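Local coordinates for beta-1,4-galactanase (PDB 1HJQ), which hydrolyses the beta-1,4-galactosidic linkages of type I arabinogalactans as a family 53 glycoside hydrolase, at residues A[257-262]-A[266-271]; A[159-164]-A[173-178]. All coordinates share one frame; numbering follows the deposited sequence.

Contact 1: residues A[257-262]-A[266-271]; sequences YQFPAD and VPFSAA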
loop_
_atom_site.group_PDB
_atom_site.type_symbol
_atom_site.label_atom_id
_atom_site.label_comp_id
_atom_site.label_asym_id
_atom_site.label_seq_id
_atom_site.Cartn_x
_atom_site.Cartn_y
_atom_site.Cartn_z
ATOM N N TYR A 257 16.045 2.075 -15.448
ATOM C CA TYR A 257 16.477 0.690 -15.488
ATOM C C TYR A 257 15.799 -0.094 -16.598
ATOM O O TYR A 257 14.711 0.247 -17.050
ATOM C CB TYR A 257 16.177 -0.005 -14.160
ATOM C CG TYR A 257 16.659 0.740 -12.947
ATOM C CD1 TYR A 257 15.852 1.694 -12.330
ATOM C CD2 TYR A 257 17.920 0.492 -12.408
ATOM C CE1 TYR A 257 16.288 2.384 -11.200
ATOM C CE2 TYR A 257 18.369 1.176 -11.282
ATOM C CZ TYR A 257 17.545 2.122 -10.682
ATOM O OH TYR A 257 17.980 2.809 -9.571
ATOM N N GLN A 258 16.454 -1.159 -17.032
ATOM C CA GLN A 258 15.894 -2.004 -18.063
ATOM C C GLN A 258 14.705 -2.702 -17.422
ATOM O O GLN A 258 14.766 -3.094 -16.260
ATOM C CB GLN A 258 16.943 -3.016 -18.513
ATOM C CG GLN A 258 16.505 -3.954 -19.613
ATOM C CD GLN A 258 17.695 -4.489 -20.399
ATOM O OE1 GLN A 258 17.599 -5.509 -21.089
ATOM N NE2 GLN A 258 18.826 -3.788 -20.307
ATOM N N PHE A 259 13.614 -2.834 -18.159
ATOM C CA PHE A 259 12.439 -3.501 -17.624
ATOM C C PHE A 259 12.642 -5.015 -17.601
ATOM O O PHE A 259 13.487 -5.543 -18.311
ATOM C CB PHE A 259 11.217 -3.156 -18.469
ATOM C CG PHE A 259 10.551 -1.871 -18.073
ATOM C CD1 PHE A 259 11.295 -0.715 -17.870
ATOM C CD2 PHE A 259 9.170 -1.816 -17.905
ATOM C CE1 PHE A 259 10.673 0.480 -17.500
ATOM C CE2 PHE A 259 8.542 -0.630 -17.538
ATOM C CZ PHE A 259 9.294 0.522 -17.335
ATOM N N PRO A 260 11.882 -5.732 -16.763
ATOM C CA PRO A 260 12.044 -7.191 -16.720
ATOM C C PRO A 260 11.795 -7.796 -18.110
ATOM O O PRO A 260 10.922 -7.339 -18.850
ATOM C CB PRO A 260 10.996 -7.617 -15.700
ATOM C CG PRO A 260 10.986 -6.447 -14.747
ATOM C CD PRO A 260 10.991 -5.266 -15.687
ATOM N N ALA A 261 12.568 -8.818 -18.459
ATOM C CA ALA A 261 12.446 -9.470 -19.760
ATOM C C ALA A 261 11.054 -10.015 -20.068
ATOM O O ALA A 261 10.647 -10.060 -21.232
ATOM C CB ALA A 261 13.468 -10.590 -19.871
ATOM N N ASP A 262 10.323 -10.427 -19.038
ATOM C CA ASP A 262 8.991 -10.973 -19.249
ATOM C C ASP A 262 7.928 -9.955 -19.643
ATOM O O ASP A 262 6.850 -10.339 -20.087
ATOM C CB ASP A 262 8.511 -11.740 -18.012
ATOM C CG ASP A 262 8.597 -10.922 -16.730
ATOM O OD1 ASP A 262 8.530 -9.673 -16.793
ATOM O OD2 ASP A 262 8.713 -11.541 -15.648
ATOM N N VAL A 266 5.215 -5.834 -23.430
ATOM C CA VAL A 266 4.036 -5.081 -23.030
ATOM C C VAL A 266 4.246 -3.611 -23.367
ATOM O O VAL A 266 5.229 -2.999 -22.955
ATOM C CB VAL A 266 3.768 -5.239 -21.518
ATOM C CG1 VAL A 266 2.519 -4.457 -21.122
ATOM C CG2 VAL A 266 3.612 -6.721 -21.174
ATOM N N PRO A 267 3.319 -3.027 -24.137
ATOM C CA PRO A 267 3.386 -1.625 -24.552
ATOM C C PRO A 267 3.069 -0.615 -23.464
ATOM O O PRO A 267 2.365 -0.922 -22.499
ATOM C CB PRO A 267 2.364 -1.565 -25.682
ATOM C CG PRO A 267 1.321 -2.534 -25.217
ATOM C CD PRO A 267 2.152 -3.697 -24.743
ATOM N N PHE A 268 3.603 0.594 -23.616
ATOM C CA PHE A 268 3.317 1.652 -22.663
ATOM C C PHE A 268 2.063 2.304 -23.205
ATOM O O PHE A 268 2.127 3.173 -24.080
ATOM C CB PHE A 268 4.461 2.665 -22.590
ATOM C CG PHE A 268 5.752 2.077 -22.109
ATOM C CD1 PHE A 268 5.767 1.199 -21.023
ATOM C CD2 PHE A 268 6.951 2.376 -22.752
ATOM C CE1 PHE A 268 6.954 0.624 -20.585
ATOM C CE2 PHE A 268 8.151 1.806 -22.324
ATOM C CZ PHE A 268 8.152 0.925 -21.237
ATOM N N SER A 269 0.921 1.847 -22.699
ATOM C CA SER A 269 -0.372 2.347 -23.129
ATOM C C SER A 269 -1.449 1.759 -22.238
ATOM O O SER A 269 -1.188 0.854 -21.443
ATOM C CB SER A 269 -0.649 1.928 -24.571
ATOM O OG SER A 269 -0.834 0.522 -24.663
ATOM N N ALA A 270 -2.661 2.276 -22.380
ATOM C CA ALA A 270 -3.782 1.790 -21.600
ATOM C C ALA A 270 -3.882 0.275 -21.764
ATOM O O ALA A 270 -4.167 -0.446 -20.806
ATOM C CB ALA A 270 -5.059 2.452 -22.070
ATOM N N ALA A 271 -3.642 -0.208 -22.980
ATOM C CA ALA A 271 -3.714 -1.643 -23.249
ATOM C C ALA A 271 -2.658 -2.373 -22.436
ATOM O O ALA A 271 -2.943 -3.395 -21.821
ATOM C CB ALA A 271 -3.509 -1.908 -24.732
#
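Phe-259 and Phe-268 meet across two segments that are non-helical where they touch, their CA atoms 11.6 Å apart, so the backbones stay well separated and the side chains alone close the gap. The chain runs extended through Tyr-257, Gln-258, Phe-259 and Pro-260, turns back through the residues that follow, and is extended again from Val-266 to Ser-269. Ser-269 is the N-cap of helix 270-286, its OG hydrogen-bonded to the backbone N of Gly-272. The rings of Phe-259 and Phe-268 approach from opposite directions and meet as an offset edge-to-face pair, with centroids 5.4 Å apart and planes at 65°. Phe-268 supplies the edge. Its CE1 comes 3.7 Å from CE2 of Phe-259, and its CZ stands 4.0 Å above the plane of the Phe-259 ring, displaced toward the rim. In a (beta/alpha)8 barrel this is a beta-to-alpha loop, here the long one between strand 240-245 and helix 270-286, and the ring pair joins the middle of it to the residues leading into the helix. With CG of Phe-259 anti to its carbonyl carbon (chi1 -85°), the ring projects toward segment 266-271. An alanine at Phe-259 would remove the face against which this edge rests, and the Phe-268 ring would probably be freer to turn. Phe-268 also packs on Pro-249, while the carbonyl oxygen of Phe-259 accepts a hydrogen bond from Arg-264 NE.

Contact 2: residues A[159-164]-A[173-178]; sequences SAAWGV and PKIMVH
Ile-175 rests the end of its side chain on helix 150-165, where Ala-161 and Val-164, one turn apart, form a shallow hollow. The CA atoms of Ala-161 and Ile-175 lie 6.7 Å apart, a short span consistent with the small side chain of Ala-161. CD1 of Ile-175 is the bump. It lies 3.5 Å from the carbonyl oxygen of Ala-161, 4.2 Å from CB of the same residue, and equally far from CB of Val-164. An extended second torsion (chi2 169°) carries this methyl outward from the strand. Val-164 returns the fit in the other direction: CG1, anti to the backbone N (chi1 -180°), enters the notch between Pro-173, just before the strand, and Ile-175 within it. On one flank it touches CG of Pro-173 at 3.7 Å, and on the other CG1 of Ile-175 at 4.1 Å. The valine methyl and the isoleucine tip thus interlock, and the proline ring, crossing Val-164 at a slant, closes the seam where the strand begins. All four residues are buried, and the joint is wholly apolar apart from that one carbonyl oxygen. Here the helix of a beta-alpha-beta crossover packs on the outer surface of the barrel, against the strand that follows it. Strand 129-132 precedes the helix and runs beside 174-179, with its Ile-132 touching Ile-175 and Ala-160; helix 102-123 covers the next flank, its Thr-113 against Val-164.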
loop_
_atom_site.group_PDB
_atom_site.type_symbol
_atom_site.label_atom_id
_atom_site.label_comp_id
_atom_site.label_asym_id
_atom_site.label_seq_id
_atom_site.Cartn_x
_atom_site.Cartn_y
_atom_site.Cartn_z
ATOM N N SER A 159 3.770 -3.908 19.526
ATOM C CA SER A 159 3.010 -2.828 20.136
ATOM C C SER A 159 1.994 -2.244 19.163
ATOM O O SER A 159 0.843 -1.987 19.532
ATOM C CB SER A 159 3.948 -1.721 20.608
ATOM O OG SER A 159 4.820 -2.189 21.616
ATOM N N ALA A 160 2.421 -2.031 17.921
ATOM C CA ALA A 160 1.542 -1.477 16.897
ATOM C C ALA A 160 0.404 -2.434 16.582
ATOM O O ALA A 160 -0.750 -2.025 16.446
ATOM C CB ALA A 160 2.329 -1.187 15.642
ATOM N N ALA A 161 0.734 -3.713 16.460
ATOM C CA ALA A 161 -0.276 -4.721 16.164
ATOM C C ALA A 161 -1.360 -4.679 17.225
ATOM O O ALA A 161 -2.549 -4.765 16.918
ATOM C CB ALA A 161 0.350 -6.089 16.126
ATOM N N TRP A 162 -0.948 -4.533 18.481
ATOM C CA TRP A 162 -1.904 -4.502 19.571
ATOM C C TRP A 162 -2.665 -3.205 19.708
ATOM O O TRP A 162 -3.748 -3.182 20.293
ATOM C CB TRP A 162 -1.226 -4.886 20.886
ATOM C CG TRP A 162 -1.103 -6.353 20.968
ATOM C CD1 TRP A 162 -0.149 -7.134 20.371
ATOM C CD2 TRP A 162 -2.066 -7.252 21.523
ATOM N NE1 TRP A 162 -0.468 -8.464 20.512
ATOM C CE2 TRP A 162 -1.640 -8.565 21.214
ATOM C CE3 TRP A 162 -3.254 -7.076 22.243
ATOM C CZ2 TRP A 162 -2.363 -9.698 21.603
ATOM C CZ3 TRP A 162 -3.976 -8.208 22.630
ATOM C CH2 TRP A 162 -3.525 -9.501 22.307
ATOM N N GLY A 163 -2.112 -2.126 19.172
ATOM C CA GLY A 163 -2.828 -0.871 19.228
ATOM C C GLY A 163 -4.088 -1.109 18.412
ATOM O O GLY A 163 -5.155 -0.555 18.684
ATOM N N VAL A 164 -3.957 -1.962 17.401
ATOM C CA VAL A 164 -5.076 -2.301 16.537
ATOM C C VAL A 164 -5.976 -3.283 17.271
ATOM O O VAL A 164 -7.191 -3.115 17.328
ATOM C CB VAL A 164 -4.594 -2.969 15.229
ATOM C CG1 VAL A 164 -5.787 -3.304 14.343
ATOM C CG2 VAL A 164 -3.621 -2.054 14.505
ATOM N N PRO A 173 -9.570 -5.328 11.736
ATOM C CA PRO A 173 -8.993 -5.426 10.398
ATOM C C PRO A 173 -7.822 -6.395 10.394
ATOM O O PRO A 173 -7.235 -6.673 11.433
ATOM C CB PRO A 173 -8.535 -4.000 10.124
ATOM C CG PRO A 173 -8.095 -3.554 11.473
ATOM C CD PRO A 173 -9.242 -4.025 12.340
ATOM N N LYS A 174 -7.497 -6.913 9.219
ATOM C CA LYS A 174 -6.377 -7.820 9.085
ATOM C C LYS A 174 -5.134 -6.963 9.232
ATOM O O LYS A 174 -5.013 -5.913 8.606
ATOM C CB LYS A 174 -6.404 -8.490 7.714
ATOM C CG LYS A 174 -7.666 -9.291 7.484
ATOM C CD LYS A 174 -7.629 -10.074 6.191
ATOM C CE LYS A 174 -8.841 -10.983 6.094
ATOM N NZ LYS A 174 -8.701 -11.953 4.979
ATOM N N ILE A 175 -4.218 -7.397 10.080
ATOM C CA ILE A 175 -2.999 -6.643 10.297
ATOM C C ILE A 175 -1.968 -7.091 9.276
ATOM O O ILE A 175 -1.706 -8.283 9.126
ATOM C CB ILE A 175 -2.491 -6.853 11.728
ATOM C CG1 ILE A 175 -3.586 -6.415 12.709
ATOM C CG2 ILE A 175 -1.212 -6.059 11.944
ATOM C CD1 ILE A 175 -3.331 -6.795 14.159
ATOM N N MET A 176 -1.395 -6.121 8.573
ATOM C CA MET A 176 -0.426 -6.402 7.526
ATOM C C MET A 176 0.956 -5.787 7.738
ATOM O O MET A 176 1.088 -4.691 8.274
ATOM C CB MET A 176 -0.982 -5.907 6.180
ATOM C CG MET A 176 0.011 -5.969 5.032
ATOM S SD MET A 176 -0.468 -4.944 3.638
ATOM C CE MET A 176 -1.877 -5.878 2.989
ATOM N N VAL A 177 1.982 -6.522 7.318
ATOM C CA VAL A 177 3.361 -6.052 7.380
ATOM C C VAL A 177 3.714 -5.850 5.913
ATOM O O VAL A 177 3.575 -6.761 5.096
ATOM C CB VAL A 177 4.305 -7.086 8.035
ATOM C CG1 VAL A 177 5.764 -6.662 7.828
ATOM C CG2 VAL A 177 4.003 -7.178 9.529
ATOM N N HIS A 178 4.141 -4.635 5.589
ATOM C CA HIS A 178 4.454 -4.249 4.222
ATOM C C HIS A 178 5.940 -4.044 3.951
ATOM O O HIS A 178 6.599 -3.222 4.592
ATOM C CB HIS A 178 3.660 -2.975 3.891
ATOM C CG HIS A 178 3.963 -2.388 2.548
ATOM N ND1 HIS A 178 4.515 -3.121 1.520
ATOM C CD2 HIS A 178 3.763 -1.141 2.059
ATOM C CE1 HIS A 178 4.646 -2.349 0.455
ATOM N NE2 HIS A 178 4.198 -1.144 0.755
#

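Contact 2 comes first along the chain and contact 1 follows, with their centres 35 Å apart on opposite sides of the chain's centre; even their nearest atoms are about 17 Å from each other. Contact 2 lies deeper, about 14 Å from that centre against 22 Å for contact 1. Neither lies at the catalytic site, but contact 2 includes the strand that carries His-178 to it, whereas contact 1 lies in the loop that leaves it. NE2 of His-178 is hydrogen-bonded to OE2 of Glu-245, assigned as the nucleophile, and its side chain touches Glu-135, assigned as the proton donor. Glu-245 itself ends strand 240-245, and the loop holding contact 1 begins just beyond.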